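Local atomic coordinates of ornithine carbamoyltransferase, mitochondrial (Coccidioides immitis, PDB entry 3SDS), a protein that catalyses the transfer of the carbamoyl group from carbamoyl phosphate to L-ornithine, giving L-citrulline and phosphate in arginine biosynthesis. Residues I191-G195 with D196-V200; Y223-P226 with S227-E231; E313-S316 with D317-Y321; W336-I339 with S340-A344; G296-K299 with E300-F304. All blocks are in the same frame, centred on the assembly; numbering follows the deposited sequence.

Interaction 1. Residues I191-G195 with D196-V200; sequences IAWVG and DANNV
Trp193, near the end of strand 190-194, meets the loop that follows: with CG anti to the backbone N (chi1 -180°), the indole lies alongside it. Gly195 starts the turn at phi 142°, where a CB would press on the preceding carbonyl oxygen. Asp196 is the first residue the ring meets: indole NE1 donates to Asp196 O at 2.9 Å. The bond is bent, with 132° at the hydrogen, and the donor sits above the carbonyl plane, yet it gives the one polar atom of a buried ring a partner. Tryptophan thus serves as both apolar plate and N-H donor. Asn198 OD1 lies 3.8 Å from Trp193 CZ2, while ND2 is bonded to Asp265, which probably binds ornithine. The same OD1 takes a weak capping bond from Val200 N, fitting for asparagine at an N-cap. Asn199, itself a probable ornithine ligand, offers Val200 N a second weak bond through its own OD1 and directs ND2 to Cys151 O. Val200, in the first turn of helix 199-210, closes the contact with CG1 3.9 Å from Trp193 CH2, at the ring edge. Such a strand-loop-helix turn opens a beta-alpha-beta unit of the Rossmann-like ornithine-binding domain.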
loop_
_atom_site.group_PDB
_atom_site.type_symbol
_atom_site.label_atom_id
_atom_site.label_comp_id
_atom_site.label_asym_id
_atom_site.label_seq_id
_atom_site.Cartn_x
_atom_site.Cartn_y
_atom_site.Cartn_z
ATOM N N ILE A 191 -12.821 -34.637 15.311
ATOM C CA ILE A 191 -13.154 -33.201 15.310
ATOM C C ILE A 191 -14.682 -33.002 15.370
ATOM O O ILE A 191 -15.435 -33.633 14.635
ATOM C CB ILE A 191 -12.520 -32.430 14.078
ATOM C CG1 ILE A 191 -10.985 -32.484 14.121
ATOM C CG2 ILE A 191 -12.986 -30.966 14.002
ATOM C CD1 ILE A 191 -10.310 -31.968 12.859
ATOM N N ALA A 192 -15.134 -32.125 16.252
ATOM C CA ALA A 192 -16.542 -31.805 16.312
ATOM C C ALA A 192 -16.765 -30.358 15.922
ATOM O O ALA A 192 -16.231 -29.436 16.551
ATOM C CB ALA A 192 -17.089 -32.073 17.701
ATOM N N TRP A 193 -17.548 -30.178 14.870
ATOM C CA TRP A 193 -17.976 -28.862 14.430
ATOM C C TRP A 193 -19.397 -28.578 14.931
ATOM O O TRP A 193 -20.332 -29.352 14.664
ATOM C CB TRP A 193 -17.934 -28.784 12.898
ATOM C CG TRP A 193 -18.355 -27.443 12.372
ATOM C CD1 TRP A 193 -19.634 -26.913 12.350
ATOM C CD2 TRP A 193 -17.495 -26.445 11.814
ATOM N NE1 TRP A 193 -19.607 -25.643 11.819
ATOM C CE2 TRP A 193 -18.310 -25.330 11.479
ATOM C CE3 TRP A 193 -16.116 -26.377 11.574
ATOM C CZ2 TRP A 193 -17.781 -24.165 10.895
ATOM C CZ3 TRP A 193 -15.589 -25.223 11.011
ATOM C CH2 TRP A 193 -16.424 -24.132 10.668
ATOM N N VAL A 194 -19.564 -27.467 15.649
ATOM C CA VAL A 194 -20.894 -27.079 16.152
ATOM C C VAL A 194 -21.242 -25.671 15.667
ATOM O O VAL A 194 -20.576 -24.708 16.037
ATOM C CB VAL A 194 -20.989 -27.172 17.710
ATOM C CG1 VAL A 194 -22.380 -26.784 18.210
ATOM C CG2 VAL A 194 -20.636 -28.559 18.193
ATOM N N GLY A 195 -22.278 -25.560 14.837
ATOM C CA GLY A 195 -22.685 -24.266 14.273
ATOM C C GLY A 195 -23.159 -24.324 12.828
ATOM O O GLY A 195 -23.705 -25.325 12.397
ATOM N N ASP A 196 -22.947 -23.247 12.078
ATOM C CA ASP A 196 -23.353 -23.206 10.676
ATOM C C ASP A 196 -22.364 -23.927 9.743
ATOM O O ASP A 196 -21.157 -23.970 10.014
ATOM C CB ASP A 196 -23.577 -21.756 10.207
ATOM C CG ASP A 196 -24.194 -21.666 8.781
ATOM O OD1 ASP A 196 -24.993 -22.563 8.364
ATOM O OD2 ASP A 196 -23.880 -20.674 8.076
ATOM N N ALA A 197 -22.895 -24.495 8.656
ATOM C CA ALA A 197 -22.091 -25.164 7.634
ATOM C C ALA A 197 -21.592 -24.139 6.632
ATOM O O ALA A 197 -22.378 -23.594 5.859
ATOM C CB ALA A 197 -22.928 -26.218 6.920
ATOM N N ASN A 198 -20.298 -23.855 6.633
ATOM C CA ASN A 198 -19.802 -22.850 5.714
ATOM C C ASN A 198 -18.488 -23.217 5.041
ATOM O O ASN A 198 -17.939 -24.308 5.271
ATOM C CB ASN A 198 -19.719 -21.476 6.403
ATOM C CG ASN A 198 -18.722 -21.441 7.567
ATOM O OD1 ASN A 198 -17.751 -22.204 7.618
ATOM N ND2 ASN A 198 -18.957 -20.527 8.497
ATOM N N ASN A 199 -18.000 -22.286 4.216
ATOM C CA ASN A 199 -16.740 -22.424 3.484
ATOM C C ASN A 199 -15.584 -23.067 4.263
ATOM O O ASN A 199 -14.951 -23.995 3.754
ATOM C CB ASN A 199 -16.312 -21.097 2.813
ATOM C CG ASN A 199 -16.211 -19.900 3.791
ATOM O OD1 ASN A 199 -16.257 -20.039 5.022
ATOM N ND2 ASN A 199 -16.051 -18.713 3.218
ATOM N N VAL A 200 -15.337 -22.596 5.487
ATOM C CA VAL A 200 -14.237 -23.095 6.302
ATOM C C VAL A 200 -14.392 -24.581 6.635
ATOM O O VAL A 200 -13.475 -25.381 6.388
ATOM C CB VAL A 200 -14.048 -22.261 7.584
ATOM C CG1 VAL A 200 -13.248 -23.045 8.628
ATOM C CG2 VAL A 200 -13.379 -20.867 7.256
#

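Interaction 2. Residues Y223-P226 with S227-E231; sequences YEIP and SHIVE
Ile225 and Val230 meet across the start of helix 227-237, on its close-packed side. The CG2 methyl of Ile225, anti to the backbone N while CG1 takes chi1 -57°, lies 3.7 Å from Val230 CG2, the two side chains crossing at about a right angle. The same methyl reaches Ile229 CB at 3.6 Å, so one branch touches both residues. Beta-branched residues suit this role, since they bring a methyl close to the backbone of the next turn. Pro226 packs more loosely, its ring CB 4.1 Å from Ile229 CG1, and Phe202 of helix 199-210 touches Pro226 and Ile229. On the solvent side the character changes: Ser227 and His228 lie at the surface, as polar residues do. The first turn itself is held by backbone: Pro226 O accepts from Ile229 N at 2.8 Å and from Val230 N at 3.3 Å, one oxygen taking two N-H groups. Proline has no N-H to give, which costs nothing ahead of a first turn, and its ring restrains phi. With Pro226 at the N-cap position, the pairing of Ile225 before it with Val230 beyond it is a hydrophobic staple, to which Ile229 adds a further contact, and it opens a helix of the ornithine-binding domain.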
loop_
_atom_site.group_PDB
_atom_site.type_symbol
_atom_site.label_atom_id
_atom_site.label_comp_id
_atom_site.label_asym_id
_atom_site.label_seq_id
_atom_site.Cartn_x
_atom_site.Cartn_y
_atom_site.Cartn_z
ATOM N N TYR A 223 -29.559 -25.673 7.645
ATOM C CA TYR A 223 -28.203 -25.120 7.601
ATOM C C TYR A 223 -27.133 -26.213 7.440
ATOM O O TYR A 223 -26.013 -26.103 7.949
ATOM C CB TYR A 223 -27.964 -24.250 8.848
ATOM C CG TYR A 223 -28.931 -23.102 8.910
ATOM C CD1 TYR A 223 -30.119 -23.205 9.623
ATOM C CD2 TYR A 223 -28.682 -21.925 8.207
ATOM C CE1 TYR A 223 -31.027 -22.156 9.643
ATOM C CE2 TYR A 223 -29.576 -20.867 8.223
ATOM C CZ TYR A 223 -30.743 -20.991 8.938
ATOM O OH TYR A 223 -31.630 -19.948 8.948
ATOM N N GLU A 224 -27.502 -27.249 6.700
ATOM C CA GLU A 224 -26.681 -28.427 6.491
ATOM C C GLU A 224 -25.629 -28.252 5.394
ATOM O O GLU A 224 -25.686 -27.326 4.591
ATOM C CB GLU A 224 -27.589 -29.599 6.131
ATOM C CG GLU A 224 -28.662 -29.904 7.173
ATOM C CD GLU A 224 -30.009 -29.238 6.897
ATOM O OE1 GLU A 224 -30.076 -28.303 6.067
ATOM O OE2 GLU A 224 -31.012 -29.669 7.521
ATOM N N ILE A 225 -24.660 -29.158 5.368
ATOM C CA ILE A 225 -23.686 -29.214 4.290
ATOM C C ILE A 225 -24.427 -29.433 2.976
ATOM O O ILE A 225 -25.244 -30.360 2.871
ATOM C CB ILE A 225 -22.682 -30.374 4.508
ATOM C CG1 ILE A 225 -21.979 -30.237 5.866
ATOM C CG2 ILE A 225 -21.689 -30.452 3.350
ATOM C CD1 ILE A 225 -21.023 -31.358 6.187
ATOM N N PRO A 226 -24.174 -28.573 1.977
ATOM C CA PRO A 226 -24.695 -28.777 0.616
ATOM C C PRO A 226 -24.214 -30.102 0.014
ATOM O O PRO A 226 -23.051 -30.468 0.173
ATOM C CB PRO A 226 -24.094 -27.603 -0.171
ATOM C CG PRO A 226 -23.842 -26.558 0.843
ATOM C CD PRO A 226 -23.498 -27.274 2.119
ATOM N N SER A 227 -25.097 -30.802 -0.687
ATOM C CA SER A 227 -24.770 -32.144 -1.181
ATOM C C SER A 227 -23.662 -32.192 -2.243
ATOM O O SER A 227 -23.007 -33.226 -2.404
ATOM C CB SER A 227 -26.022 -32.888 -1.631
ATOM O OG SER A 227 -26.716 -32.144 -2.591
ATOM N N HIS A 228 -23.426 -31.083 -2.943
ATOM C CA HIS A 228 -22.231 -30.991 -3.769
ATOM C C HIS A 228 -20.956 -31.129 -2.908
ATOM O O HIS A 228 -19.963 -31.709 -3.356
ATOM C CB HIS A 228 -22.189 -29.700 -4.600
ATOM C CG HIS A 228 -20.917 -29.542 -5.382
ATOM N ND1 HIS A 228 -20.582 -30.367 -6.439
ATOM C CD2 HIS A 228 -19.873 -28.689 -5.230
ATOM C CE1 HIS A 228 -19.397 -30.023 -6.910
ATOM N NE2 HIS A 228 -18.946 -29.006 -6.196
ATOM N N ILE A 229 -20.981 -30.607 -1.683
ATOM C CA ILE A 229 -19.818 -30.712 -0.798
ATOM C C ILE A 229 -19.646 -32.144 -0.303
ATOM O O ILE A 229 -18.538 -32.685 -0.335
ATOM C CB ILE A 229 -19.859 -29.696 0.395
ATOM C CG1 ILE A 229 -20.051 -28.257 -0.106
ATOM C CG2 ILE A 229 -18.592 -29.793 1.260
ATOM C CD1 ILE A 229 -18.995 -27.781 -1.132
ATOM N N VAL A 230 -20.744 -32.762 0.124
ATOM C CA VAL A 230 -20.722 -34.168 0.533
ATOM C C VAL A 230 -20.130 -35.050 -0.572
ATOM O O VAL A 230 -19.419 -36.006 -0.284
ATOM C CB VAL A 230 -22.117 -34.680 0.972
ATOM C CG1 VAL A 230 -22.052 -36.137 1.384
ATOM C CG2 VAL A 230 -22.648 -33.860 2.130
ATOM N N GLU A 231 -20.403 -34.697 -1.827
ATOM C CA GLU A 231 -19.841 -35.383 -2.990
ATOM C C GLU A 231 -18.310 -35.280 -3.120
ATOM O O GLU A 231 -17.659 -36.244 -3.522
ATOM C CB GLU A 231 -20.507 -34.869 -4.263
ATOM C CG GLU A 231 -20.304 -35.789 -5.456
ATOM C CD GLU A 231 -20.344 -35.074 -6.807
ATOM O OE1 GLU A 231 -19.939 -33.881 -6.898
ATOM O OE2 GLU A 231 -20.766 -35.734 -7.793
#

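Interaction 3. Residues E313-S316 with D317-Y321; sequences EEVS and DEVFY
Val315 packs two ways onto the short helix 317-320. Its CG2, anti to the backbone N, lies 3.8 Å from Val319 CG1, and the two valines cross obliquely. The other methyl, CG1, is set between the backbone N and the carbonyl carbon (chi1 64°), which brings it 4.1 Å from Phe320 CD1, the side chains meeting at about a right angle. A compact branched residue serves well here, touching two neighbours in successive positions of the turn. Phe304 of strand 303-306 packs against all three, so the helix is seated on the edge strand of the parallel sheet in the ornithine-binding domain. Since Ser316 holds the N-cap position, the apolar pair of Val315 before it and Phe320 in the first turn is a hydrophobic staple. Ser316 adds the polar half of the cap: OG accepts from Val319 N at 3.2 Å with 159° at the hydrogen, giving a first-turn amide a side-chain acceptor, a task for which the short hydroxyl of serine is well placed. Ser316 O in turn accepts from Phe320 N at 3.0 Å. Beyond the segments, Arg310 makes a salt bridge to Asp317 and a cation-pi contact with Phe320, while Tyr321 OH hydrogen-bonds Asp113 of a neighbouring subunit.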
loop_
_atom_site.group_PDB
_atom_site.type_symbol
_atom_site.label_atom_id
_atom_site.label_comp_id
_atom_site.label_asym_id
_atom_site.label_seq_id
_atom_site.Cartn_x
_atom_site.Cartn_y
_atom_site.Cartn_z
ATOM N N GLU A 313 -21.727 -14.798 20.668
ATOM C CA GLU A 313 -22.859 -15.689 20.517
ATOM C C GLU A 313 -22.424 -17.146 20.377
ATOM O O GLU A 313 -23.052 -18.018 20.973
ATOM C CB GLU A 313 -23.754 -15.239 19.360
ATOM C CG GLU A 313 -24.533 -13.918 19.631
ATOM C CD GLU A 313 -23.805 -12.617 19.183
ATOM O OE1 GLU A 313 -22.573 -12.632 18.913
ATOM O OE2 GLU A 313 -24.488 -11.567 19.107
ATOM N N GLU A 314 -21.339 -17.402 19.626
ATOM C CA GLU A 314 -20.896 -18.783 19.313
ATOM C C GLU A 314 -20.210 -19.519 20.453
ATOM O O GLU A 314 -20.283 -20.749 20.530
ATOM C CB GLU A 314 -19.960 -18.854 18.107
ATOM C CG GLU A 314 -20.230 -17.891 17.006
ATOM C CD GLU A 314 -19.400 -16.637 17.128
ATOM O OE1 GLU A 314 -19.993 -15.543 17.007
ATOM O OE2 GLU A 314 -18.166 -16.743 17.339
ATOM N N VAL A 315 -19.528 -18.780 21.322
ATOM C CA VAL A 315 -18.727 -19.418 22.351
ATOM C C VAL A 315 -18.624 -18.545 23.587
ATOM O O VAL A 315 -18.665 -17.327 23.483
ATOM C CB VAL A 315 -17.324 -19.804 21.798
ATOM C CG1 VAL A 315 -16.511 -18.566 21.380
ATOM C CG2 VAL A 315 -16.574 -20.670 22.797
ATOM N N SER A 316 -18.493 -19.183 24.749
ATOM C CA SER A 316 -18.416 -18.479 26.041
ATOM C C SER A 316 -17.020 -17.925 26.317
ATOM O O SER A 316 -16.020 -18.481 25.852
ATOM C CB SER A 316 -18.876 -19.383 27.197
ATOM O OG SER A 316 -17.833 -20.218 27.672
ATOM N N ASP A 317 -16.966 -16.827 27.072
ATOM C CA ASP A 317 -15.704 -16.193 27.475
ATOM C C ASP A 317 -14.804 -17.155 28.238
ATOM O O ASP A 317 -13.593 -17.207 28.010
ATOM C CB ASP A 317 -15.972 -14.947 28.324
ATOM C CG ASP A 317 -15.875 -13.660 27.529
ATOM O OD1 ASP A 317 -15.813 -13.703 26.279
ATOM O OD2 ASP A 317 -15.847 -12.590 28.158
ATOM N N GLU A 318 -15.423 -17.916 29.138
ATOM C CA GLU A 318 -14.741 -18.926 29.930
ATOM C C GLU A 318 -13.979 -19.914 29.036
ATOM O O GLU A 318 -12.813 -20.212 29.309
ATOM C CB GLU A 318 -15.749 -19.651 30.813
ATOM C CG GLU A 318 -15.170 -20.792 31.620
ATOM C CD GLU A 318 -16.139 -21.956 31.720
ATOM O OE1 GLU A 318 -16.802 -22.276 30.690
ATOM O OE2 GLU A 318 -16.235 -22.546 32.824
ATOM N N VAL A 319 -14.629 -20.391 27.965
ATOM C CA VAL A 319 -13.997 -21.333 27.023
ATOM C C VAL A 319 -12.919 -20.655 26.193
ATOM O O VAL A 319 -11.801 -21.163 26.101
ATOM C CB VAL A 319 -15.019 -22.022 26.081
ATOM C CG1 VAL A 319 -14.306 -22.821 24.992
ATOM C CG2 VAL A 319 -15.942 -22.935 26.869
ATOM N N PHE A 320 -13.261 -19.504 25.614
ATOM C CA PHE A 320 -12.395 -18.783 24.664
ATOM C C PHE A 320 -11.020 -18.504 25.248
ATOM O O PHE A 320 -10.014 -18.641 24.550
ATOM C CB PHE A 320 -13.065 -17.467 24.219
ATOM C CG PHE A 320 -12.439 -16.820 22.997
ATOM C CD1 PHE A 320 -12.568 -17.403 21.727
ATOM C CD2 PHE A 320 -11.759 -15.603 23.112
ATOM C CE1 PHE A 320 -12.005 -16.794 20.588
ATOM C CE2 PHE A 320 -11.193 -14.983 21.979
ATOM C CZ PHE A 320 -11.309 -15.581 20.713
ATOM N N TYR A 321 -10.987 -18.138 26.531
ATOM C CA TYR A 321 -9.752 -17.708 27.181
ATOM C C TYR A 321 -9.100 -18.754 28.079
ATOM O O TYR A 321 -8.078 -18.467 28.702
ATOM C CB TYR A 321 -9.965 -16.403 27.963
ATOM C CG TYR A 321 -10.257 -15.202 27.093
ATOM C CD1 TYR A 321 -9.323 -14.745 26.173
ATOM C CD2 TYR A 321 -11.475 -14.519 27.194
ATOM C CE1 TYR A 321 -9.585 -13.647 25.382
ATOM C CE2 TYR A 321 -11.750 -13.416 26.392
ATOM C CZ TYR A 321 -10.795 -12.986 25.493
ATOM O OH TYR A 321 -11.036 -11.894 24.699
#

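Interaction 4. Residues W336-I339 with S340-A344; sequences WAAI and SALEA
Ala338 and Leu342 stand one turn apart on helix 327-347, a regular alpha-helix held by i to i+4 backbone bonds. Although its sequence belongs to the ornithine-binding range, this C-terminal helix crosses back to the carbamoyl phosphate-binding domain and packs on helices 34-51, 78-90 and 156-169. The side chains of the leading pair meet loosely, Ala338 CB lying 4.5 Å from Leu342 CD1, and Ala87 of helix 78-90 touches each of them. The small alanine suits a place where two helices come close, and the longer leucine touches Val88 as well; its chi1 of -60° sets CG anti to its own carbonyl carbon. Ile339, next along, touches Ala87, Tyr47 and Leu60. A different side is given to helix 156-169: Ala337 rests on Ile160 and Ala341 on Leu157, again with methyls that permit a near approach. Helix 34-51 takes a third direction, with Trp336 on Lys48, Ser340 on Asn43 and Ala344 on Leu40. The helix is therefore buried on several sides at once, and its polar groups are provided for. Ser340 OG bonds Leu40 O. The carboxylate of Glu343 is shared between Tyr47 OH and a salt bridge to Arg59, and Trp336 NE1 bonds Glu332. Four backbone bonds join the two halves: Ala341 N to Ala337 O at 3.0 Å, Glu343 N to Ile339 O at 2.9 Å, and the slightly longer Ser340 N to Trp336 O at 3.3 Å; the fourth, Leu342 N to Ala338 O, measures 2.9 Å with 167° at the hydrogen.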
loop_
_atom_site.group_PDB
_atom_site.type_symbol
_atom_site.label_atom_id
_atom_site.label_comp_id
_atom_site.label_asym_id
_atom_site.label_seq_id
_atom_site.Cartn_x
_atom_site.Cartn_y
_atom_site.Cartn_z
ATOM N N TRP A 336 2.545 -18.657 8.502
ATOM C CA TRP A 336 3.386 -19.807 8.137
ATOM C C TRP A 336 2.770 -20.616 6.976
ATOM O O TRP A 336 3.503 -21.075 6.077
ATOM C CB TRP A 336 3.763 -20.659 9.374
ATOM C CG TRP A 336 4.133 -19.758 10.564
ATOM C CD1 TRP A 336 3.440 -19.625 11.749
ATOM C CD2 TRP A 336 5.225 -18.820 10.642
ATOM N NE1 TRP A 336 4.045 -18.687 12.548
ATOM C CE2 TRP A 336 5.130 -18.168 11.891
ATOM C CE3 TRP A 336 6.280 -18.473 9.772
ATOM C CZ2 TRP A 336 6.053 -17.187 12.302
ATOM C CZ3 TRP A 336 7.205 -17.487 10.179
ATOM C CH2 TRP A 336 7.082 -16.861 11.436
ATOM N N ALA A 337 1.439 -20.722 6.949
ATOM C CA ALA A 337 0.748 -21.400 5.858
ATOM C C ALA A 337 0.840 -20.654 4.507
ATOM O O ALA A 337 1.001 -21.283 3.458
ATOM C CB ALA A 337 -0.685 -21.650 6.238
ATOM N N ALA A 338 0.769 -19.323 4.526
ATOM C CA ALA A 338 0.972 -18.539 3.299
ATOM C C ALA A 338 2.373 -18.683 2.698
ATOM O O ALA A 338 2.509 -18.750 1.460
ATOM C CB ALA A 338 0.649 -17.080 3.522
ATOM N N ILE A 339 3.406 -18.734 3.551
ATOM C CA ILE A 339 4.784 -18.874 3.062
ATOM C C ILE A 339 4.900 -20.199 2.310
ATOM O O ILE A 339 5.439 -20.264 1.186
ATOM C CB ILE A 339 5.862 -18.795 4.203
ATOM C CG1 ILE A 339 5.995 -17.361 4.773
ATOM C CG2 ILE A 339 7.246 -19.343 3.707
ATOM C CD1 ILE A 339 6.867 -17.240 6.053
ATOM N N SER A 340 4.371 -21.247 2.934
ATOM C CA SER A 340 4.427 -22.599 2.375
ATOM C C SER A 340 3.705 -22.653 1.022
ATOM O O SER A 340 4.256 -23.174 0.035
ATOM C CB SER A 340 3.784 -23.573 3.362
ATOM O OG SER A 340 3.887 -24.910 2.939
ATOM N N ALA A 341 2.497 -22.080 0.980
ATOM C CA ALA A 341 1.666 -22.144 -0.212
ATOM C C ALA A 341 2.229 -21.337 -1.380
ATOM O O ALA A 341 2.224 -21.815 -2.532
ATOM C CB ALA A 341 0.244 -21.733 0.094
ATOM N N LEU A 342 2.705 -20.125 -1.089
ATOM C CA LEU A 342 3.311 -19.286 -2.117
ATOM C C LEU A 342 4.616 -19.894 -2.630
ATOM O O LEU A 342 4.868 -19.831 -3.838
ATOM C CB LEU A 342 3.565 -17.852 -1.622
ATOM C CG LEU A 342 2.408 -16.974 -1.152
ATOM C CD1 LEU A 342 2.930 -15.959 -0.156
ATOM C CD2 LEU A 342 1.740 -16.272 -2.304
ATOM N N GLU A 343 5.453 -20.459 -1.752
ATOM C CA GLU A 343 6.645 -21.168 -2.246
ATOM C C GLU A 343 6.271 -22.279 -3.229
ATOM O O GLU A 343 6.917 -22.433 -4.282
ATOM C CB GLU A 343 7.488 -21.777 -1.119
ATOM C CG GLU A 343 8.885 -22.229 -1.570
ATOM C CD GLU A 343 9.387 -23.460 -0.821
ATOM O OE1 GLU A 343 8.668 -23.926 0.094
ATOM O OE2 GLU A 343 10.502 -23.967 -1.157
ATOM N N ALA A 344 5.232 -23.041 -2.877
ATOM C CA ALA A 344 4.829 -24.202 -3.657
ATOM C C ALA A 344 4.268 -23.833 -5.032
ATOM O O ALA A 344 4.618 -24.452 -6.053
ATOM C CB ALA A 344 3.831 -25.002 -2.891
#

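Interaction 5. Residues G296-K299 with E300-F304; sequences GGAK and ENWKF
Lys299 O and Trp302 form the inner shell of this turn. The indole CD1 comes to 3.1 Å from Lys299 O, which lies at the ring edge and in its plane, and Trp302 N gives the same oxygen a weak hydrogen bond of 3.4 Å. Trp302 CG sits between the backbone N and the carbonyl carbon (chi1 65°), a setting that brings the CD1 edge beside Lys299 O and near Ala298, whose CB is 4.2 Å from CD1. A methyl is small enough to lie beside the indole here. Further out, the type I turn from Lys299 to Trp302 carries Glu300 and Asn301 at its exposed corners, where polar residues are at home. Before the turn, helix 290-296 ends in a Schellman motif: Gly297, at phi 92°, is the C-prime residue, and glycine suits these angles because a CB would press on the preceding carbonyl oxygen. After it, the chain enters strand 303-306, the edge of the parallel sheet. The weak turn bond is supplemented by Arg324, which hydrogen-bonds Glu300 O and, weakly, Trp302 O, and by the indole's apolar contacts with Ala298, Ile262 and Val319; a CH...O attraction between CD1 and Lys299 O is possible as well.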
loop_
_atom_site.group_PDB
_atom_site.type_symbol
_atom_site.label_atom_id
_atom_site.label_comp_id
_atom_site.label_asym_id
_atom_site.label_seq_id
_atom_site.Cartn_x
_atom_site.Cartn_y
_atom_site.Cartn_z
ATOM N N GLY A 296 -22.357 -33.761 26.909
ATOM C CA GLY A 296 -22.253 -34.636 25.731
ATOM C C GLY A 296 -21.176 -35.713 25.828
ATOM O O GLY A 296 -21.214 -36.687 25.082
ATOM N N GLY A 297 -20.211 -35.530 26.731
ATOM C CA GLY A 297 -19.192 -36.546 27.003
ATOM C C GLY A 297 -17.894 -36.462 26.213
ATOM O O GLY A 297 -17.288 -37.492 25.895
ATOM N N ALA A 298 -17.450 -35.242 25.903
ATOM C CA ALA A 298 -16.190 -35.043 25.180
ATOM C C ALA A 298 -15.004 -35.505 26.033
ATOM O O ALA A 298 -15.153 -35.713 27.237
ATOM C CB ALA A 298 -16.037 -33.590 24.784
ATOM N N LYS A 299 -13.840 -35.685 25.409
ATOM C CA LYS A 299 -12.612 -36.080 26.125
ATOM C C LYS A 299 -12.264 -35.104 27.249
ATOM O O LYS A 299 -12.616 -33.916 27.202
ATOM C CB LYS A 299 -11.421 -36.188 25.166
ATOM C CG LYS A 299 -11.654 -37.109 23.968
ATOM C CD LYS A 299 -10.897 -38.423 24.055
ATOM C CE LYS A 299 -11.013 -39.169 22.735
ATOM N NZ LYS A 299 -10.360 -40.493 22.796
ATOM N N GLU A 300 -11.563 -35.612 28.256
ATOM C CA GLU A 300 -11.169 -34.807 29.393
ATOM C C GLU A 300 -10.354 -33.572 28.964
ATOM O O GLU A 300 -10.563 -32.473 29.473
ATOM C CB GLU A 300 -10.409 -35.683 30.406
ATOM C CG GLU A 300 -10.073 -35.000 31.747
ATOM C CD GLU A 300 -11.302 -34.451 32.480
ATOM O OE1 GLU A 300 -12.414 -35.021 32.330
ATOM O OE2 GLU A 300 -11.147 -33.447 33.213
ATOM N N ASN A 301 -9.448 -33.748 28.005
ATOM C CA ASN A 301 -8.569 -32.648 27.589
ATOM C C ASN A 301 -8.897 -32.047 26.220
ATOM O O ASN A 301 -7.994 -31.700 25.463
ATOM C CB ASN A 301 -7.090 -33.075 27.655
ATOM C CG ASN A 301 -6.762 -34.215 26.699
ATOM O OD1 ASN A 301 -7.545 -35.159 26.529
ATOM N ND2 ASN A 301 -5.594 -34.129 26.069
ATOM N N TRP A 302 -10.185 -31.906 25.912
ATOM C CA TRP A 302 -10.595 -31.363 24.609
ATOM C C TRP A 302 -10.112 -29.927 24.415
ATOM O O TRP A 302 -10.039 -29.151 25.373
ATOM C CB TRP A 302 -12.116 -31.462 24.414
ATOM C CG TRP A 302 -12.912 -30.616 25.371
ATOM C CD1 TRP A 302 -13.282 -30.946 26.641
ATOM C CD2 TRP A 302 -13.426 -29.301 25.133
ATOM N NE1 TRP A 302 -13.991 -29.922 27.208
ATOM C CE2 TRP A 302 -14.093 -28.895 26.310
ATOM C CE3 TRP A 302 -13.378 -28.419 24.041
ATOM C CZ2 TRP A 302 -14.718 -27.648 26.431
ATOM C CZ3 TRP A 302 -14.001 -27.179 24.156
ATOM C CH2 TRP A 302 -14.665 -26.807 25.352
ATOM N N LYS A 303 -9.788 -29.582 23.171
ATOM C CA LYS A 303 -9.216 -28.278 22.836
ATOM C C LYS A 303 -10.196 -27.480 21.982
ATOM O O LYS A 303 -11.051 -28.055 21.315
ATOM C CB LYS A 303 -7.895 -28.478 22.076
ATOM C CG LYS A 303 -6.815 -29.302 22.796
ATOM C CD LYS A 303 -6.188 -28.491 23.920
ATOM C CE LYS A 303 -4.786 -28.968 24.275
ATOM N NZ LYS A 303 -4.733 -29.803 25.518
ATOM N N PHE A 304 -10.066 -26.161 21.981
ATOM C CA PHE A 304 -10.998 -25.307 21.256
ATOM C C PHE A 304 -10.353 -24.514 20.110
ATOM O O PHE A 304 -9.227 -23.999 20.250
ATOM C CB PHE A 304 -11.706 -24.355 22.225
ATOM C CG PHE A 304 -12.627 -23.382 21.549
ATOM C CD1 PHE A 304 -13.856 -23.805 21.039
ATOM C CD2 PHE A 304 -12.258 -22.048 21.401
ATOM C CE1 PHE A 304 -14.706 -22.907 20.403
ATOM C CE2 PHE A 304 -13.102 -21.142 20.765
ATOM C CZ PHE A 304 -14.324 -21.575 20.258
#

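How the interactions relate
All five contacts are local and lie in the ornithine-binding range; four are helix starts or a turn, while interaction 4 packs on helices of the carbamoyl phosphate-binding range. Interactions 1 and 2 touch, Ala197 CB lying 3.3 Å from Tyr223 O, so two successive loops of the sheet pack together. Interactions 3 and 5 also meet: Val315 CG2 is 3.5 Å from Phe304 CZ. Interaction 1 probably lines the ornithine site through Asn199, next to Asp265. Between side chains, Phe320 of interaction 3 is about 4 Å from Leu308, and Ala337 of interaction 4 about 5 Å from Arg334, both probable carbamoyl phosphate ligands. The centres of interactions 1 and 4 are about 25 Å apart.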